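Local atomic coordinates of magnetosome protein MamA (Magnetospirillum gryphiswaldense, PDB entry 3ASF), a protein that probably serves as a tetratricopeptide-repeat scaffold for protein-protein interactions at the magnetosome, the membrane-bound compartment in which magnetotactic bacteria form magnetite. Residues 44-49 against 63-68; 9-14 against 28-33; 108-113 against 138-143. All coordinates share one frame; numbering follows the deposited sequence.

How the interactions relate
Interaction 1 is the buried member of the set, while interactions 2 and 3 lie at the surface and engage sulfate ions. All three join consecutive helices; interactions 1 and 2 also touch each other, Leu48 of interaction 1 packing on Leu31 of interaction 2, and Val44 on Arg12. Interaction 3 lies on the opposite side of the chain's centre, its centre about 27 Å from that of interaction 1, and joins the start of helix 110-122 to the end of helix 126-139 and the turn beyond it. The chemistry shifts accordingly, from aliphatic side chains in interaction 1 to methionine, glutamine and tyrosine in interaction 2 and a stacked arginine in interaction 3.

Interaction 1: residues 44-49 against 63-68; sequences VALHLG and ELLERS
The carbonyl oxygen of Leu64 is gripped twice by Ser68, a residue that also presses on Ala45 of the facing helix. Ser68 OG donates to Leu64 O at 2.7 Å, tilted 25° from the carbonyl plane, while the helical N-H of Ser68 reaches the same oxygen from the opposite face. The hydroxyl is placed for this by a first torsion that sets OG beside its own backbone N (chi1 -49°), folding it back along helix 58-71. Ser68 OG then lies 3.3 Å from Ala45 CB, so the methyl meets a hydroxyl whose proton is spent within its own helix.

Leu64 supplies the largest buried surface here. Its branch divides between Ala45 and Leu48: Leu64 CD1 rests 4.0 Å from Ala45 CB, and Leu64 CD2 pushes to 3.7 Å from Leu48 CG, the two leucines crossing at about a right angle. On the other flank Leu65 swings its CD2 methyl to 4.2 Å from Leu46 CD1 and also lies near Leu46 O. Gly49 faces helix 58-71 without a side chain, and its CA is 5.4 Å from Leu64 CA.

The segments run antiparallel at 155°, their axes 8.5 Å apart. Such closely packed antiparallel helices are the elementary unit of tetratricopeptide repeats, in which a small residue commonly occupies the place that Gly49 takes at the nearest approach of the CA atoms; Ala45 presents just its methyl. Tyr35 covers Leu48 and Leu64, Phe40 covers Ala45 and Ser68, and helix 76-88 closes over Leu46 and Leu65. With its one polar side chain turned back onto its own helix, the interface is held by close aliphatic contact, and its fit depends on the shapes of the leucine branches and the small residues between them.

Interaction 2: residues 9-14 against 28-33; sequences VYYRDK and VVMLEQ. With SO4 (sulfate ion), chain J.
Tyr11 and Met30 bury the most surface in this contact, their side chains crossing at about a right angle. Tyr11 CD1 lies 3.8 Å from Met30 CB, which also sits 3.5 Å from Tyr11 O. Beyond CB the methionine runs past the ring: CG stands beside its backbone N (chi1 -48°) and the rest of the chain is extended. Met30 SD therefore comes to the ring edge, 5.3 Å from the Tyr11 centroid and essentially in the ring plane, a Met-aromatic contact. The same sulfur, Met30 SD, touches Lys14 CB at 3.9 Å.

Helices 6-20 and 24-31 pack here as a helical hairpin, consistent with the N-terminal end of a tetratricopeptide-repeat array. Gln33, in the same segment as Met30, lays its amide obliquely over one face of the Tyr11 ring, the two planes 55° apart and Gln33 CD 4.0 Å from Tyr11 CE2. On the inner side, Leu31 CD1 approaches Tyr11 O at 3.4 Å. Arg12 turns its guanidinium to Asp41 in a salt bridge. Lys14 bends outward and donates from NZ to O2 of the chain J sulfate at 3.2 Å.

Interaction 3: residues 108-113 against 138-143; sequences VNFNVR and GLRPNE. With SO4 (sulfate ion), chain D; SO4 (sulfate ion), chain H.
Stacking dominates where Arg140 spreads over one face of Phe110. The guanidinium lies flat on the ring, planes 7° apart and centres separated by 4.2 Å, offset so that Arg140 NH1 sits 3.4 Å from Phe110 CD2. The aliphatic part of the arginine belongs to the same layer: Arg140 CD rests 3.7 Å from the Phe110 ring centroid in a CH-pi contact. An extended run from CG to NE keeps this chain along the ring, and Phe110 points its ring there by holding CG anti to the backbone N (chi1 166°). The positive charge over the ring probably adds to the dispersion.

Apolar contacts flank the stack. Leu139 forks between two residues, with CD1 3.6 Å from Phe110 CA and CD2 4.0 Å from Val108 CG2. Glu143 approaches the far end of the ring obliquely, its CG 3.6 Å from Phe110 CZ.

Polar bonds gather at the rim. Arg140 NH2 donates to O2 of the chain D sulfate at 3.0 Å, and NH1 adds a weak bond to O3 of the same ion, so in this crystal the ion probably limits the guanidinium's rotation. A long salt bridge joins Arg140 NH1 to Glu143 OE1. Asn111 ND2 gives a hydrogen bond to O4 of the chain H sulfate at 2.7 Å. Both ions probably come from the crystallisation liquor. Asn109 N-caps helix 110-122, its OD1 accepting from Val112 N, which stands well above the carbonyl plane.

The contact thus ties the first turn of helix 110-122 to the C-terminal end of helix 126-139 and the type I turn Arg140-Glu143 leading into helix 144-156. Phe110 is wedged between these last two helices, touching Ala136 of one and Lys145 and Val146 of the other, while helix 92-105 packs against Val112 and Arg113.

Interaction 1: residues 44-49 against 63-68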
loop_
_atom_site.group_PDB
_atom_site.type_symbol
_atom_site.label_atom_id
_atom_site.label_comp_id
_atom_site.label_asym_id
_atom_site.label_seq_id
_atom_site.Cartn_x
_atom_site.Cartn_y
_atom_site.Cartn_z
ATOM N N VAL A 44 6.987 -1.008 17.261
ATOM C CA VAL A 44 7.809 0.184 17.103
ATOM C C VAL A 44 8.348 0.266 15.700
ATOM O O VAL A 44 8.219 1.290 15.044
ATOM C CB VAL A 44 8.995 0.243 18.104
ATOM C CG1 VAL A 44 10.059 1.255 17.643
ATOM C CG2 VAL A 44 8.485 0.599 19.494
ATOM N N ALA A 45 8.953 -0.817 15.233
ATOM C CA ALA A 45 9.533 -0.813 13.894
ATOM C C ALA A 45 8.501 -0.478 12.835
ATOM O O ALA A 45 8.813 0.213 11.876
ATOM C CB ALA A 45 10.165 -2.119 13.586
ATOM N N LEU A 46 7.278 -0.960 13.016
ATOM C CA LEU A 46 6.253 -0.834 12.005
ATOM C C LEU A 46 5.899 0.644 11.832
ATOM O O LEU A 46 5.826 1.157 10.699
ATOM C CB LEU A 46 5.029 -1.655 12.405
ATOM C CG LEU A 46 3.692 -1.291 11.772
ATOM C CD1 LEU A 46 3.700 -1.612 10.271
ATOM C CD2 LEU A 46 2.560 -2.024 12.473
ATOM N N HIS A 47 5.700 1.328 12.954
ATOM C CA HIS A 47 5.301 2.700 12.898
ATOM C C HIS A 47 6.447 3.630 12.583
ATOM O O HIS A 47 6.277 4.567 11.790
ATOM C CB HIS A 47 4.573 3.072 14.153
ATOM C CG HIS A 47 3.268 2.376 14.266
ATOM N ND1 HIS A 47 3.173 1.062 14.668
ATOM C CD2 HIS A 47 2.014 2.769 13.945
ATOM C CE1 HIS A 47 1.906 0.691 14.631
ATOM N NE2 HIS A 47 1.181 1.706 14.194
ATOM N N LEU A 48 7.620 3.344 13.138
ATOM C CA LEU A 48 8.791 4.142 12.812
ATOM C C LEU A 48 9.083 3.956 11.344
ATOM O O LEU A 48 9.542 4.897 10.691
ATOM C CB LEU A 48 10.025 3.755 13.633
ATOM C CG LEU A 48 11.384 4.400 13.255
ATOM C CD1 LEU A 48 11.300 5.922 13.032
ATOM C CD2 LEU A 48 12.493 4.102 14.281
ATOM N N GLY A 49 8.831 2.750 10.829
ATOM C CA GLY A 49 9.068 2.462 9.412
ATOM C C GLY A 49 8.113 3.241 8.526
ATOM O O GLY A 49 8.510 3.814 7.511
ATOM N N GLU A 63 13.667 -0.911 4.765
ATOM C CA GLU A 63 14.431 -1.968 5.385
ATOM C C GLU A 63 13.884 -2.260 6.766
ATOM O O GLU A 63 13.868 -3.404 7.221
ATOM C CB GLU A 63 15.882 -1.552 5.470
ATOM C CG GLU A 63 16.453 -1.186 4.131
ATOM C CD GLU A 63 17.938 -0.902 4.194
ATOM O OE1 GLU A 63 18.464 -0.632 5.303
ATOM O OE2 GLU A 63 18.580 -0.963 3.123
ATOM N N LEU A 64 13.405 -1.221 7.430
ATOM C CA LEU A 64 12.812 -1.416 8.739
ATOM C C LEU A 64 11.521 -2.222 8.576
ATOM O O LEU A 64 11.175 -3.035 9.436
ATOM C CB LEU A 64 12.544 -0.068 9.377
ATOM C CG LEU A 64 12.391 0.086 10.876
ATOM C CD1 LEU A 64 13.410 -0.737 11.623
ATOM C CD2 LEU A 64 12.582 1.540 11.171
ATOM N N LEU A 65 10.823 -2.017 7.461
ATOM C CA LEU A 65 9.585 -2.758 7.232
ATOM C C LEU A 65 9.889 -4.204 6.863
ATOM O O LEU A 65 9.214 -5.118 7.323
ATOM C CB LEU A 65 8.704 -2.071 6.204
ATOM C CG LEU A 65 8.084 -0.779 6.751
ATOM C CD1 LEU A 65 7.489 0.084 5.643
ATOM C CD2 LEU A 65 7.047 -1.079 7.797
ATOM N N GLU A 66 10.950 -4.397 6.091
ATOM C CA GLU A 66 11.411 -5.727 5.727
ATOM C C GLU A 66 11.815 -6.575 6.968
ATOM O O GLU A 66 11.506 -7.773 7.064
ATOM C CB GLU A 66 12.556 -5.595 4.713
ATOM C CG GLU A 66 12.115 -4.903 3.417
ATOM C CD GLU A 66 13.217 -4.695 2.382
ATOM O OE1 GLU A 66 14.378 -4.398 2.754
ATOM O OE2 GLU A 66 12.918 -4.806 1.170
ATOM N N ARG A 67 12.488 -5.920 7.914
ATOM C CA ARG A 67 12.862 -6.524 9.174
ATOM C C ARG A 67 11.633 -6.885 10.009
ATOM O O ARG A 67 11.647 -7.872 10.761
ATOM C CB ARG A 67 13.786 -5.565 9.955
ATOM C CG ARG A 67 14.285 -6.066 11.325
ATOM C CD ARG A 67 14.953 -7.445 11.239
ATOM N NE ARG A 67 15.464 -7.915 12.536
ATOM C CZ ARG A 67 14.756 -8.577 13.452
ATOM N NH1 ARG A 67 15.334 -8.931 14.587
ATOM N NH2 ARG A 67 13.475 -8.875 13.249
ATOM N N SER A 68 10.583 -6.077 9.892
ATOM C CA SER A 68 9.360 -6.306 10.653
ATOM C C SER A 68 8.569 -7.495 10.102
ATOM O O SER A 68 7.894 -8.205 10.864
ATOM C CB SER A 68 8.465 -5.066 10.650
ATOM O OG SER A 68 9.187 -3.900 10.993
#

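Interaction 2: residues 9-14 against 28-33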
loop_
_atom_site.group_PDB
_atom_site.type_symbol
_atom_site.label_atom_id
_atom_site.label_comp_id
_atom_site.label_asym_id
_atom_site.label_seq_id
_atom_site.Cartn_x
_atom_site.Cartn_y
_atom_site.Cartn_z
ATOM N N VAL A 9 9.034 4.750 27.849
ATOM C CA VAL A 9 7.601 4.488 27.695
ATOM C C VAL A 9 6.879 5.668 27.056
ATOM O O VAL A 9 5.943 5.460 26.294
ATOM C CB VAL A 9 6.890 4.102 29.028
ATOM C CG1 VAL A 9 6.205 5.304 29.671
ATOM C CG2 VAL A 9 5.853 3.019 28.776
ATOM N N TYR A 10 7.302 6.893 27.379
ATOM C CA TYR A 10 6.660 8.083 26.827
ATOM C C TYR A 10 6.889 8.063 25.341
ATOM O O TYR A 10 5.941 8.004 24.563
ATOM C CB TYR A 10 7.213 9.380 27.430
ATOM C CG TYR A 10 6.429 10.624 27.034
ATOM C CD1 TYR A 10 5.168 10.877 27.583
ATOM C CD2 TYR A 10 6.945 11.542 26.118
ATOM C CE1 TYR A 10 4.441 12.007 27.230
ATOM C CE2 TYR A 10 6.220 12.678 25.754
ATOM C CZ TYR A 10 4.968 12.905 26.317
ATOM O OH TYR A 10 4.245 14.027 25.972
ATOM N N TYR A 11 8.162 8.060 24.960
ATOM C CA TYR A 11 8.538 8.084 23.558
ATOM C C TYR A 11 7.901 6.962 22.726
ATOM O O TYR A 11 7.459 7.226 21.615
ATOM C CB TYR A 11 10.066 8.123 23.389
ATOM C CG TYR A 11 10.717 9.475 23.677
ATOM C CD1 TYR A 11 10.175 10.666 23.180
ATOM C CD2 TYR A 11 11.896 9.558 24.419
ATOM C CE1 TYR A 11 10.779 11.905 23.436
ATOM C CE2 TYR A 11 12.506 10.790 24.680
ATOM C CZ TYR A 11 11.943 11.957 24.183
ATOM O OH TYR A 11 12.545 13.172 24.438
ATOM N N ARG A 12 7.824 5.736 23.248
ATOM C CA ARG A 12 7.233 4.631 22.472
ATOM C C ARG A 12 5.695 4.681 22.363
ATOM O O ARG A 12 5.158 4.575 21.264
ATOM C CB ARG A 12 7.722 3.245 22.939
ATOM C CG ARG A 12 6.678 2.393 23.661
ATOM C CD ARG A 12 6.680 0.944 23.194
ATOM N NE ARG A 12 5.327 0.385 23.209
ATOM C CZ ARG A 12 4.961 -0.738 22.597
ATOM N NH1 ARG A 12 5.839 -1.454 21.914
ATOM N NH2 ARG A 12 3.703 -1.146 22.668
ATOM N N ASP A 13 4.997 4.834 23.486
ATOM C CA ASP A 13 3.536 4.880 23.478
ATOM C C ASP A 13 3.066 6.028 22.599
ATOM O O ASP A 13 2.255 5.844 21.687
ATOM C CB ASP A 13 2.977 5.068 24.898
ATOM C CG ASP A 13 3.192 3.849 25.793
ATOM O OD1 ASP A 13 3.342 2.726 25.259
ATOM O OD2 ASP A 13 3.199 4.019 27.038
ATOM N N LYS A 14 3.608 7.208 22.887
ATOM C CA LYS A 14 3.243 8.455 22.230
ATOM C C LYS A 14 3.603 8.452 20.741
ATOM O O LYS A 14 2.796 8.837 19.894
ATOM C CB LYS A 14 3.949 9.621 22.936
ATOM C CG LYS A 14 3.365 10.992 22.683
ATOM C CD LYS A 14 2.213 11.289 23.620
ATOM C CE LYS A 14 2.023 12.786 23.762
ATOM N NZ LYS A 14 0.931 13.129 24.714
ATOM N N VAL A 28 8.794 10.124 13.984
ATOM C CA VAL A 28 10.204 9.825 13.733
ATOM C C VAL A 28 11.033 10.300 14.908
ATOM O O VAL A 28 11.823 9.539 15.460
ATOM C CB VAL A 28 10.757 10.503 12.477
ATOM C CG1 VAL A 28 12.256 10.349 12.415
ATOM C CG2 VAL A 28 10.144 9.928 11.228
ATOM N N VAL A 29 10.836 11.548 15.310
ATOM C CA VAL A 29 11.622 12.136 16.390
ATOM C C VAL A 29 11.586 11.278 17.653
ATOM O O VAL A 29 12.635 10.994 18.240
ATOM C CB VAL A 29 11.194 13.590 16.681
ATOM C CG1 VAL A 29 11.672 14.038 18.059
ATOM C CG2 VAL A 29 11.720 14.526 15.584
ATOM N N MET A 30 10.400 10.835 18.052
ATOM C CA MET A 30 10.309 9.931 19.197
ATOM C C MET A 30 10.839 8.516 18.980
ATOM O O MET A 30 11.680 8.042 19.735
ATOM C CB MET A 30 8.887 9.834 19.684
ATOM C CG MET A 30 8.274 11.152 19.827
ATOM S SD MET A 30 6.930 11.075 20.978
ATOM C CE MET A 30 6.437 12.809 20.925
ATOM N N LEU A 31 10.338 7.836 17.960
ATOM C CA LEU A 31 10.620 6.411 17.808
ATOM C C LEU A 31 12.076 6.112 17.499
ATOM O O LEU A 31 12.559 5.039 17.826
ATOM C CB LEU A 31 9.701 5.798 16.757
ATOM C CG LEU A 31 8.395 5.175 17.274
ATOM C CD1 LEU A 31 8.048 5.531 18.709
ATOM C CD2 LEU A 31 7.251 5.503 16.348
ATOM N N GLU A 32 12.754 7.057 16.852
ATOM C CA GLU A 32 14.196 7.004 16.656
ATOM C C GLU A 32 14.912 6.685 17.968
ATOM O O GLU A 32 15.895 5.933 17.998
ATOM C CB GLU A 32 14.699 8.349 16.164
ATOM C CG GLU A 32 14.888 8.464 14.675
ATOM C CD GLU A 32 15.575 9.774 14.282
ATOM O OE1 GLU A 32 15.591 10.754 15.087
ATOM O OE2 GLU A 32 16.103 9.817 13.152
ATOM N N GLN A 33 14.407 7.247 19.054
ATOM C CA GLN A 33 15.034 7.069 20.333
ATOM C C GLN A 33 14.652 5.760 21.030
ATOM O O GLN A 33 15.269 5.390 22.024
ATOM C CB GLN A 33 14.757 8.281 21.214
ATOM C CG GLN A 33 15.294 9.579 20.616
ATOM C CD GLN A 33 14.795 10.791 21.347
ATOM O OE1 GLN A 33 14.172 11.680 20.759
ATOM N NE2 GLN A 33 15.053 10.836 22.646
HETATM S S SO4 J . 0.467 16.223 22.178
HETATM O O1 SO4 J . 1.074 15.000 21.661
HETATM O O2 SO4 J . 0.261 16.058 23.622
HETATM O O3 SO4 J . 1.365 17.352 21.936
HETATM O O4 SO4 J . -0.803 16.451 21.485
#

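Interaction 3: residues 108-113 against 138-143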
loop_
_atom_site.group_PDB
_atom_site.type_symbol
_atom_site.label_atom_id
_atom_site.label_comp_id
_atom_site.label_asym_id
_atom_site.label_seq_id
_atom_site.Cartn_x
_atom_site.Cartn_y
_atom_site.Cartn_z
ATOM N N VAL A 108 -12.016 -7.106 1.700
ATOM C CA VAL A 108 -12.797 -5.883 1.654
ATOM C C VAL A 108 -11.885 -4.650 1.628
ATOM O O VAL A 108 -12.362 -3.531 1.630
ATOM C CB VAL A 108 -13.869 -5.858 2.776
ATOM C CG1 VAL A 108 -13.384 -5.075 4.022
ATOM C CG2 VAL A 108 -15.141 -5.271 2.237
ATOM N N ASN A 109 -10.570 -4.864 1.578
ATOM C CA ASN A 109 -9.632 -3.753 1.485
ATOM C C ASN A 109 -9.425 -3.365 0.038
ATOM O O ASN A 109 -8.718 -4.046 -0.713
ATOM C CB ASN A 109 -8.299 -4.086 2.140
ATOM C CG ASN A 109 -7.328 -2.922 2.102
ATOM O OD1 ASN A 109 -7.382 -2.073 1.202
ATOM N ND2 ASN A 109 -6.427 -2.870 3.085
ATOM N N PHE A 110 -10.026 -2.239 -0.327
ATOM C CA PHE A 110 -10.078 -1.757 -1.695
ATOM C C PHE A 110 -8.731 -1.263 -2.226
ATOM O O PHE A 110 -8.346 -1.550 -3.370
ATOM C CB PHE A 110 -11.117 -0.644 -1.808
ATOM C CG PHE A 110 -11.023 0.138 -3.083
ATOM C CD1 PHE A 110 -11.740 -0.254 -4.226
ATOM C CD2 PHE A 110 -10.200 1.258 -3.158
ATOM C CE1 PHE A 110 -11.640 0.473 -5.430
ATOM C CE2 PHE A 110 -10.095 2.002 -4.348
ATOM C CZ PHE A 110 -10.822 1.610 -5.488
ATOM N N ASN A 111 -8.032 -0.487 -1.421
ATOM C CA ASN A 111 -6.766 0.105 -1.855
ATOM C C ASN A 111 -5.697 -0.960 -2.158
ATOM O O ASN A 111 -5.016 -0.922 -3.200
ATOM C CB ASN A 111 -6.312 1.069 -0.767
ATOM C CG ASN A 111 -5.038 1.770 -1.107
ATOM O OD1 ASN A 111 -4.811 2.172 -2.243
ATOM N ND2 ASN A 111 -4.190 1.930 -0.109
ATOM N N VAL A 112 -5.567 -1.928 -1.263
ATOM C CA VAL A 112 -4.709 -3.082 -1.508
ATOM C C VAL A 112 -5.015 -3.731 -2.865
ATOM O O VAL A 112 -4.117 -3.967 -3.700
ATOM C CB VAL A 112 -4.905 -4.122 -0.424
ATOM C CG1 VAL A 112 -4.459 -5.488 -0.906
ATOM C CG2 VAL A 112 -4.118 -3.735 0.813
ATOM N N ARG A 113 -6.293 -3.990 -3.118
ATOM C CA ARG A 113 -6.638 -4.642 -4.373
ATOM C C ARG A 113 -6.306 -3.749 -5.535
ATOM O O ARG A 113 -5.795 -4.250 -6.545
ATOM C CB ARG A 113 -8.102 -5.108 -4.432
ATOM C CG ARG A 113 -8.483 -5.719 -5.742
ATOM C CD ARG A 113 -7.688 -7.009 -6.063
ATOM N NE ARG A 113 -8.031 -8.109 -5.176
ATOM C CZ ARG A 113 -7.733 -9.386 -5.394
ATOM N NH1 ARG A 113 -8.113 -10.293 -4.514
ATOM N NH2 ARG A 113 -7.076 -9.766 -6.479
ATOM N N GLY A 138 -15.842 -4.208 -7.952
ATOM C CA GLY A 138 -16.879 -4.917 -7.227
ATOM C C GLY A 138 -17.051 -4.369 -5.822
ATOM O O GLY A 138 -18.165 -4.335 -5.306
ATOM N N LEU A 139 -15.949 -3.932 -5.196
ATOM C CA LEU A 139 -16.018 -3.332 -3.845
ATOM C C LEU A 139 -16.504 -1.883 -3.865
ATOM O O LEU A 139 -17.115 -1.410 -2.906
ATOM C CB LEU A 139 -14.646 -3.330 -3.141
ATOM C CG LEU A 139 -13.921 -4.636 -2.788
ATOM C CD1 LEU A 139 -12.407 -4.390 -2.406
ATOM C CD2 LEU A 139 -14.671 -5.417 -1.715
ATOM N N ARG A 140 -16.167 -1.164 -4.930
ATOM C CA ARG A 140 -16.449 0.272 -5.034
ATOM C C ARG A 140 -16.811 0.615 -6.467
ATOM O O ARG A 140 -15.985 1.158 -7.196
ATOM C CB ARG A 140 -15.219 1.092 -4.652
ATOM C CG ARG A 140 -14.909 1.051 -3.203
ATOM C CD ARG A 140 -14.063 2.210 -2.858
ATOM N NE ARG A 140 -13.533 2.060 -1.519
ATOM C CZ ARG A 140 -12.572 2.820 -1.015
ATOM N NH1 ARG A 140 -12.039 3.802 -1.742
ATOM N NH2 ARG A 140 -12.156 2.585 0.222
ATOM N N PRO A 141 -18.048 0.323 -6.876
ATOM C CA PRO A 141 -18.386 0.502 -8.282
ATOM C C PRO A 141 -18.455 1.955 -8.717
ATOM O O PRO A 141 -18.625 2.230 -9.893
ATOM C CB PRO A 141 -19.771 -0.151 -8.400
ATOM C CG PRO A 141 -19.901 -1.001 -7.130
ATOM C CD PRO A 141 -19.157 -0.242 -6.100
ATOM N N ASN A 142 -18.347 2.879 -7.778
ATOM C CA ASN A 142 -18.459 4.270 -8.133
ATOM C C ASN A 142 -17.099 4.881 -8.345
ATOM O O ASN A 142 -16.996 6.080 -8.464
ATOM C CB ASN A 142 -19.203 5.049 -7.041
ATOM C CG ASN A 142 -20.698 5.162 -7.309
ATOM O OD1 ASN A 142 -21.169 4.841 -8.402
ATOM N ND2 ASN A 142 -21.455 5.629 -6.305
ATOM N N GLU A 143 -16.057 4.065 -8.383
ATOM C CA GLU A 143 -14.696 4.582 -8.363
ATOM C C GLU A 143 -14.088 4.692 -9.781
ATOM O O GLU A 143 -13.443 3.770 -10.299
ATOM C CB GLU A 143 -13.847 3.753 -7.393
ATOM C CG GLU A 143 -12.579 4.427 -6.952
ATOM C CD GLU A 143 -12.683 5.178 -5.635
ATOM O OE1 GLU A 143 -13.617 4.920 -4.836
ATOM O OE2 GLU A 143 -11.785 6.025 -5.392
HETATM S S SO4 D . -8.849 4.866 -0.311
HETATM O O1 SO4 D . -7.669 5.348 0.404
HETATM O O2 SO4 D . -9.313 3.672 0.414
HETATM O O3 SO4 D . -9.882 5.920 -0.319
HETATM O O4 SO4 D . -8.467 4.577 -1.698
HETATM S S SO4 H . -1.385 4.101 -0.515
HETATM O O1 SO4 H . 0.044 3.784 -0.483
HETATM O O2 SO4 H . -1.901 4.146 0.857
HETATM O O3 SO4 H . -1.574 5.405 -1.173
HETATM O O4 SO4 H . -2.052 3.066 -1.294
#